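Local coordinates for Myo-inositol-1-phosphate synthase-related protein (Thermotoga maritima MSB8, PDB 3CIN) that binds nicotinamide-adenine-dinucleotide and a magnesium ion and belongs to a group of proteins related to myo-inositol-1-phosphate synthase, at residues Phe205-Leu208 against Ala209-Asn213; Leu342-Ile345 against Ala346-Lys350; Glu371-Ile374 against Pro375-Ile378. All coordinates share one frame; numbering follows the deposited sequence. Where two conformers were deposited one is given.

Contact 1 (Phe205-Leu208 against Ala209-Asn213); sequences FVEL and AKENN
The side chain of N212 folds back over the preceding turn of helix 203-211 and overlaps L208, meeting both its carbonyl oxygen and one methyl of its side chain. Its ND2 donates to L208 O at 2.8 Å with an N-H...O angle of 156°, and the acceptor lies close to the amide plane. The same nitrogen sits 3.7 Å from L208 CD1, so an apolar methyl flanks the polar grip. The first torsion of N212 (chi1 -73°) sets its CG beside its own backbone N, and from there the amide reaches back to the turn. A side-chain N-H thus reaches a carbonyl four residues earlier, beside regular backbone bonds such as K210 N to V206 O at 2.9 Å.

Helix 203-211 is the crossover of a beta-alpha-beta unit between strands 189-193 and 214-217. Its inner face is apolar: F205 and L208 pack on helices 154-162 and 171-186, while A209 rests on strand 214-217. On another flank V206 CG1 lies 4.0 Å from K210 CE, the aliphatic part of the lysine passing obliquely across the valine.

E207 and E211 bring two like charges together. Their carboxylate planes are turned 66° apart, and E207 OE2 comes within 3.2 Å of E211 OE2, while the E207 CG methylene is 3.3 Å from that same E211 oxygen. K154 offers E211 OE1 a long, weak ion pair. Two acceptors so close would repel if both were ionised, so the pair may favour proton uptake by one of them.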
loop_
_atom_site.group_PDB
_atom_site.type_symbol
_atom_site.label_atom_id
_atom_site.label_comp_id
_atom_site.label_asym_id
_atom_site.label_seq_id
_atom_site.Cartn_x
_atom_site.Cartn_y
_atom_site.Cartn_z
ATOM N N PHE A 205 -2.815 -34.325 -24.547
ATOM C CA PHE A 205 -1.687 -34.784 -23.758
ATOM C C PHE A 205 -2.157 -35.662 -22.587
ATOM O O PHE A 205 -1.457 -36.597 -22.174
ATOM C CB PHE A 205 -0.822 -33.624 -23.290
ATOM C CG PHE A 205 0.075 -33.075 -24.359
ATOM C CD1 PHE A 205 1.319 -33.630 -24.594
ATOM C CD2 PHE A 205 -0.294 -31.946 -25.123
ATOM C CE1 PHE A 205 2.130 -33.061 -25.514
ATOM C CE2 PHE A 205 0.563 -31.395 -26.026
ATOM C CZ PHE A 205 1.725 -31.985 -26.265
ATOM N N VAL A 206 -3.326 -35.355 -22.019
ATOM C CA VAL A 206 -3.847 -36.163 -20.902
ATOM C C VAL A 206 -4.132 -37.586 -21.434
ATOM O O VAL A 206 -3.761 -38.575 -20.797
ATOM C CB VAL A 206 -5.078 -35.561 -20.226
ATOM C CG1 VAL A 206 -5.612 -36.462 -19.131
ATOM C CG2 VAL A 206 -4.698 -34.180 -19.654
ATOM N N GLU A 207 -4.728 -37.671 -22.609
ATOM C CA GLU A 207 -4.978 -38.983 -23.224
ATOM C C GLU A 207 -3.692 -39.722 -23.604
ATOM O O GLU A 207 -3.565 -40.924 -23.349
ATOM C CB GLU A 207 -5.819 -38.859 -24.490
ATOM C CG GLU A 207 -6.176 -40.219 -25.071
ATOM C CD GLU A 207 -7.237 -40.119 -26.156
ATOM O OE1 GLU A 207 -7.419 -39.007 -26.717
ATOM O OE2 GLU A 207 -7.895 -41.151 -26.433
ATOM N N LEU A 208 -2.754 -39.031 -24.239
ATOM C CA LEU A 208 -1.475 -39.632 -24.579
ATOM C C LEU A 208 -0.820 -40.132 -23.293
ATOM O O LEU A 208 -0.270 -41.226 -23.266
ATOM C CB LEU A 208 -0.582 -38.583 -25.256
ATOM C CG LEU A 208 0.788 -39.041 -25.778
ATOM C CD1 LEU A 208 0.701 -39.850 -27.008
ATOM C CD2 LEU A 208 1.782 -37.850 -26.032
ATOM N N ALA A 209 -0.901 -39.336 -22.213
ATOM C CA ALA A 209 -0.275 -39.731 -20.935
ATOM C C ALA A 209 -0.924 -41.000 -20.338
ATOM O O ALA A 209 -0.201 -41.938 -19.909
ATOM C CB ALA A 209 -0.307 -38.542 -19.914
ATOM N N LYS A 210 -2.247 -41.042 -20.325
ATOM C CA LYS A 210 -2.985 -42.152 -19.732
ATOM C C LYS A 210 -2.611 -43.409 -20.458
ATOM O O LYS A 210 -2.504 -44.479 -19.836
ATOM C CB LYS A 210 -4.516 -42.003 -19.836
ATOM C CG LYS A 210 -5.077 -40.857 -19.056
ATOM C CD LYS A 210 -6.570 -40.666 -19.390
ATOM C CE LYS A 210 -7.324 -39.953 -18.255
ATOM N NZ LYS A 210 -8.660 -39.357 -18.668
ATOM N N GLU A 211 -2.432 -43.289 -21.779
ATOM C CA GLU A 211 -2.154 -44.462 -22.612
ATOM C C GLU A 211 -0.726 -44.934 -22.520
ATOM O O GLU A 211 -0.443 -46.053 -22.965
ATOM C CB GLU A 211 -2.475 -44.189 -24.068
ATOM C CG GLU A 211 -3.970 -44.174 -24.280
ATOM C CD GLU A 211 -4.379 -43.584 -25.605
ATOM O OE1 GLU A 211 -3.479 -43.351 -26.444
ATOM O OE2 GLU A 211 -5.610 -43.364 -25.788
ATOM N N ASN A 212 0.183 -44.085 -22.001
ATOM C CA ASN A 212 1.602 -44.360 -22.028
ATOM C C ASN A 212 2.330 -44.413 -20.676
ATOM O O ASN A 212 3.559 -44.267 -20.596
ATOM C CB ASN A 212 2.268 -43.393 -22.995
ATOM C CG ASN A 212 1.966 -43.733 -24.428
ATOM O OD1 ASN A 212 2.461 -44.755 -24.950
ATOM N ND2 ASN A 212 1.053 -43.008 -25.031
ATOM N N ASN A 213 1.561 -44.637 -19.626
ATOM C CA ASN A 213 2.092 -44.778 -18.271
ATOM C C ASN A 213 2.788 -43.518 -17.767
ATOM O O ASN A 213 3.819 -43.580 -17.094
ATOM C CB ASN A 213 2.951 -46.010 -18.161
ATOM C CG ASN A 213 2.139 -47.262 -18.321
ATOM O OD1 ASN A 213 0.907 -47.220 -18.212
ATOM N ND2 ASN A 213 2.813 -48.381 -18.575
#

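Contact 2 (Leu342-Ile345 against Ala346-Lys350); sequences LGKI and ALDRK
I345, on the last turn of helix 328-348, runs alongside R349, the residue just past it, and the helix ends in a Schellman motif. K350 leaves the helix with a positive phi of 57°, and one of the two bonds that define the motif runs from K350 N to L347 O at 2.9 Å. Just before it, R349 N still makes a regular helical bond to I345 O.

The tightly packed part centres on the arginine. I345 CG2 sits over one face of the R349 guanidinium, 3.2 Å from its plane but nearer the margin than the middle, with NE as its closest atom at 3.4 Å. The straight R349 chain carries the flat group past the isoleucine to W386 of helix 376-386. There NH2 is hydrogen-bonded to the backbone O of W386 and the guanidinium makes a cation-pi contact with the tryptophan ring, so its rotation is held from several directions. L342, I345 and A346 also touch W386, and L342 and A346 reach strand 214-217. This end of the helix is thereby wedged between the parallel sheet and helix 376-386.

The other flank is looser. K344 and D348 form an i to i+4 salt bridge near the surface, D348 being exposed to solvent. The lysine chain bends at chi2 (61°) and again at chi4 to curl toward its partner, and its CD also passes L347 CD2 at 4.3 Å. The charge of K344 probably offsets that of D348 near the carbonyl end of the helix. NZ of K344 meets D348 OD1 at 3.1 Å, and OD1 accepts through its syn lone pair, on the side of OD2.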
loop_
_atom_site.group_PDB
_atom_site.type_symbol
_atom_site.label_atom_id
_atom_site.label_comp_id
_atom_site.label_asym_id
_atom_site.label_seq_id
_atom_site.Cartn_x
_atom_site.Cartn_y
_atom_site.Cartn_z
ATOM N N LEU A 342 5.659 -36.023 -4.680
ATOM C CA LEU A 342 4.296 -36.405 -5.005
ATOM C C LEU A 342 4.203 -37.103 -6.366
ATOM O O LEU A 342 3.322 -37.960 -6.585
ATOM C CB LEU A 342 3.395 -35.177 -5.010
ATOM C CG LEU A 342 3.161 -34.457 -3.684
ATOM C CD1 LEU A 342 2.449 -33.101 -3.921
ATOM C CD2 LEU A 342 2.401 -35.334 -2.680
ATOM N N GLY A 343 5.056 -36.733 -7.306
ATOM C CA GLY A 343 5.057 -37.415 -8.612
ATOM C C GLY A 343 5.452 -38.874 -8.472
ATOM O O GLY A 343 4.882 -39.738 -9.120
ATOM N N LYS A 344 6.452 -39.146 -7.648
ATOM C CA LYS A 344 6.860 -40.547 -7.385
ATOM C C LYS A 344 5.747 -41.350 -6.684
ATOM O O LYS A 344 5.529 -42.516 -6.989
ATOM C CB LYS A 344 8.148 -40.543 -6.584
ATOM C CG LYS A 344 8.755 -41.890 -6.311
ATOM C CD LYS A 344 9.123 -42.591 -7.610
ATOM C CE LYS A 344 10.044 -43.777 -7.413
ATOM N NZ LYS A 344 9.635 -44.658 -6.295
ATOM N N ILE A 345 5.014 -40.742 -5.733
ATOM C CA ILE A 345 3.857 -41.395 -5.151
ATOM C C ILE A 345 2.777 -41.710 -6.196
ATOM O O ILE A 345 2.228 -42.822 -6.244
ATOM C CB ILE A 345 3.234 -40.545 -3.985
ATOM C CG1 ILE A 345 4.207 -40.508 -2.779
ATOM C CG2 ILE A 345 1.909 -41.112 -3.547
ATOM C CD1 ILE A 345 3.910 -39.382 -1.760
ATOM N N ALA A 346 2.454 -40.735 -7.049
ATOM C CA ALA A 346 1.448 -40.966 -8.081
ATOM C C ALA A 346 1.869 -42.049 -9.047
ATOM O O ALA A 346 1.066 -42.892 -9.457
ATOM C CB ALA A 346 1.110 -39.689 -8.816
ATOM N N LEU A 347 3.141 -42.038 -9.385
ATOM C CA LEU A 347 3.724 -43.108 -10.230
ATOM C C LEU A 347 3.643 -44.459 -9.560
ATOM O O LEU A 347 3.208 -45.451 -10.198
ATOM C CB LEU A 347 5.163 -42.733 -10.606
ATOM C CG LEU A 347 6.003 -43.825 -11.244
ATOM C CD1 LEU A 347 5.355 -44.215 -12.564
ATOM C CD2 LEU A 347 7.397 -43.252 -11.463
ATOM N N ASP A 348 4.076 -44.541 -8.299
ATOM C CA ASP A 348 3.974 -45.778 -7.507
ATOM C C ASP A 348 2.537 -46.313 -7.468
ATOM O O ASP A 348 2.299 -47.517 -7.539
ATOM C CB ASP A 348 4.469 -45.576 -6.064
ATOM C CG ASP A 348 5.954 -45.282 -5.971
ATOM O OD1 ASP A 348 6.724 -45.504 -6.942
ATOM O OD2 ASP A 348 6.335 -44.801 -4.883
ATOM N N ARG A 349 1.587 -45.426 -7.372
ATOM C CA ARG A 349 0.166 -45.789 -7.406
ATOM C C ARG A 349 -0.427 -46.025 -8.811
ATOM O O ARG A 349 -1.612 -46.307 -8.937
ATOM C CB ARG A 349 -0.638 -44.655 -6.789
ATOM C CG ARG A 349 -0.410 -44.486 -5.319
ATOM C CD ARG A 349 -1.256 -43.337 -4.874
ATOM N NE ARG A 349 -0.987 -42.935 -3.511
ATOM C CZ ARG A 349 -1.541 -41.857 -2.961
ATOM N NH1 ARG A 349 -2.369 -41.108 -3.658
ATOM N NH2 ARG A 349 -1.238 -41.529 -1.721
ATOM N N LYS A 350 0.373 -45.851 -9.859
ATOM C CA LYS A 350 -0.092 -45.954 -11.249
ATOM C C LYS A 350 -1.247 -45.010 -11.592
ATOM O O LYS A 350 -2.145 -45.354 -12.331
ATOM C CB LYS A 350 -0.401 -47.414 -11.630
ATOM C CG LYS A 350 0.739 -48.338 -11.283
ATOM C CD LYS A 350 0.643 -49.663 -11.985
ATOM C CE LYS A 350 1.459 -50.717 -11.272
ATOM N NZ LYS A 350 2.789 -50.220 -10.872
#

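Contact 3 (Glu371-Ile374 against Pro375-Ile378); sequences EKNI and PRII. With MG (magnesium ion), chain E.
NH1 of R376 is gripped by two backbone carbonyls, those of F361 and M363, while NH2 of the same guanidinium turns back to N373. The NH2 bond to N373 OD1 is weak: 3.1 Å long, with an N-H...O angle of only 124°, and the amide and guanidinium planes stand 70° apart. The stronger hold on the amide is on its other end, where ND2 of N373 donates to K364 O. The N373 backbone N is bonded to D279 OD2 as well, so the asparagine is fixed from both main chain and side chain. A bend midway along its chain directs the arginine toward this cluster of carbonyls. The carbonyls of F361, M363 and K364 thus tie the loop and the start of helix 376-386 to the end of helix 356-362 and the residues just after it, while D279 links the loop to helix 276-281.

The apolar half is formed by I374, P375 and I378. P375 holds the N-cap position, and its ring presses on the preceding residue, with P375 CD only 3.5 Å from I374 CB. I374 places CG1 between its backbone N and carbonyl carbon (chi1 55°), and its CD1 meets I378 CG2 at 4.1 Å, the two side chains crossing at about a right angle. Near this first turn, P375 and I378 also pack on W393 and E381 of a second subunit.

At the other end of the loop, E371 turns its carbonyl rather than its carboxylate to the magnesium ion: E371 O binds it at 2.3 Å. Two waters, P366 O, P368 O and N201 OD1 complete six oxygen ligands. E371 O and the waters stand at roughly right angles to one another about the metal, consistent with the octahedral coordination usual for magnesium.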
loop_
_atom_site.group_PDB
_atom_site.type_symbol
_atom_site.label_atom_id
_atom_site.label_comp_id
_atom_site.label_asym_id
_atom_site.label_seq_id
_atom_site.Cartn_x
_atom_site.Cartn_y
_atom_site.Cartn_z
ATOM N N GLU A 371 -11.629 -29.232 -15.050
ATOM C CA GLU A 371 -11.617 -28.844 -13.653
ATOM C C GLU A 371 -11.121 -27.432 -13.569
ATOM O O GLU A 371 -10.356 -26.953 -14.441
ATOM C CB GLU A 371 -10.704 -29.771 -12.835
ATOM C CG GLU A 371 -11.281 -31.136 -12.556
ATOM C CD GLU A 371 -12.375 -31.075 -11.517
ATOM O OE1 GLU A 371 -12.787 -29.954 -11.119
ATOM O OE2 GLU A 371 -12.776 -32.150 -11.053
ATOM N N LYS A 372 -11.495 -26.766 -12.480
ATOM C CA LYS A 372 -11.194 -25.363 -12.296
ATOM C C LYS A 372 -10.560 -25.091 -10.928
ATOM O O LYS A 372 -10.461 -25.992 -10.078
ATOM C CB LYS A 372 -12.425 -24.501 -12.473
ATOM C CG LYS A 372 -13.473 -24.715 -11.459
ATOM C CD LYS A 372 -14.584 -23.664 -11.549
ATOM C CE LYS A 372 -15.365 -23.631 -10.276
ATOM N NZ LYS A 372 -15.557 -25.020 -9.742
ATOM N N ASN A 373 -10.096 -23.861 -10.739
ATOM C CA ASN A 373 -9.545 -23.467 -9.463
ATOM C C ASN A 373 -10.649 -23.501 -8.370
ATOM O O ASN A 373 -11.789 -23.147 -8.623
ATOM C CB ASN A 373 -8.983 -22.075 -9.540
ATOM C CG ASN A 373 -7.629 -22.027 -10.179
ATOM O OD1 ASN A 373 -6.614 -22.461 -9.590
ATOM N ND2 ASN A 373 -7.595 -21.502 -11.341
ATOM N N ILE A 374 -10.225 -23.867 -7.158
ATOM C CA ILE A 374 -11.036 -23.819 -5.926
ATOM C C ILE A 374 -10.218 -23.006 -4.898
ATOM O O ILE A 374 -9.021 -22.832 -5.082
ATOM C CB ILE A 374 -11.381 -25.216 -5.386
ATOM C CG1 ILE A 374 -10.123 -26.070 -5.174
ATOM C CG2 ILE A 374 -12.351 -25.906 -6.354
ATOM C CD1 ILE A 374 -10.393 -27.370 -4.463
ATOM N N PRO A 375 -10.865 -22.516 -3.813
ATOM C CA PRO A 375 -10.060 -21.923 -2.752
ATOM C C PRO A 375 -8.900 -22.823 -2.323
ATOM O O PRO A 375 -9.074 -23.991 -2.097
ATOM C CB PRO A 375 -11.056 -21.740 -1.618
ATOM C CG PRO A 375 -12.294 -21.438 -2.363
ATOM C CD PRO A 375 -12.285 -22.447 -3.469
ATOM N N ARG A 376 -7.720 -22.232 -2.223
ATOM C CA ARG A 376 -6.522 -23.028 -2.043
ATOM C C ARG A 376 -6.393 -23.717 -0.678
ATOM O O ARG A 376 -5.718 -24.739 -0.581
ATOM C CB ARG A 376 -5.279 -22.202 -2.364
ATOM C CG ARG A 376 -4.308 -22.957 -3.243
ATOM C CD ARG A 376 -3.319 -22.007 -4.044
ATOM N NE ARG A 376 -3.865 -21.453 -5.276
ATOM C CZ ARG A 376 -3.943 -22.110 -6.427
ATOM N NH1 ARG A 376 -3.501 -23.344 -6.507
ATOM N NH2 ARG A 376 -4.468 -21.528 -7.497
ATOM N N ILE A 377 -7.069 -23.221 0.358
ATOM C CA ILE A 377 -7.114 -23.932 1.643
ATOM C C ILE A 377 -7.878 -25.236 1.513
ATOM O O ILE A 377 -7.508 -26.270 2.095
ATOM C CB ILE A 377 -7.642 -22.985 2.805
ATOM C CG1 ILE A 377 -6.606 -21.855 3.041
ATOM C CG2 ILE A 377 -7.748 -23.742 4.152
ATOM C CD1 ILE A 377 -7.101 -20.541 3.683
ATOM N N ILE A 378 -8.985 -25.207 0.760
ATOM C CA ILE A 378 -9.722 -26.434 0.452
ATOM C C ILE A 378 -8.865 -27.397 -0.397
ATOM O O ILE A 378 -8.762 -28.596 -0.084
ATOM C CB ILE A 378 -11.050 -26.097 -0.222
ATOM C CG1 ILE A 378 -11.906 -25.237 0.711
ATOM C CG2 ILE A 378 -11.812 -27.363 -0.602
ATOM C CD1 ILE A 378 -13.225 -24.771 0.017
HETATM MG MG MG E . -8.366 -26.955 -15.543
HETATM O O HOH W 1 -7.811 -24.761 -14.789
HETATM O O HOH W 2 -9.612 -25.683 -17.041
#

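Overall arrangement
Contacts 1, 2 and 3 follow one another along the chain. The first two lie at the C-terminal ends of helices 203-211 and 328-348, on the same side of the chain's centre; their centres are 15 Å apart and their nearest atoms about 5 Å, without touching. Strand 214-217 of the parallel, Rossmann-like sheet takes side chains from both. Contact 3 stands 24 Å from contact 1 and 22 Å from contact 2, centre to centre, at the start of helix 376-386, whose W386 packs on contact 2. Through the magnesium ion, N201, just before helix 203-211, is joined to the loop of contact 3, which also meets a second subunit.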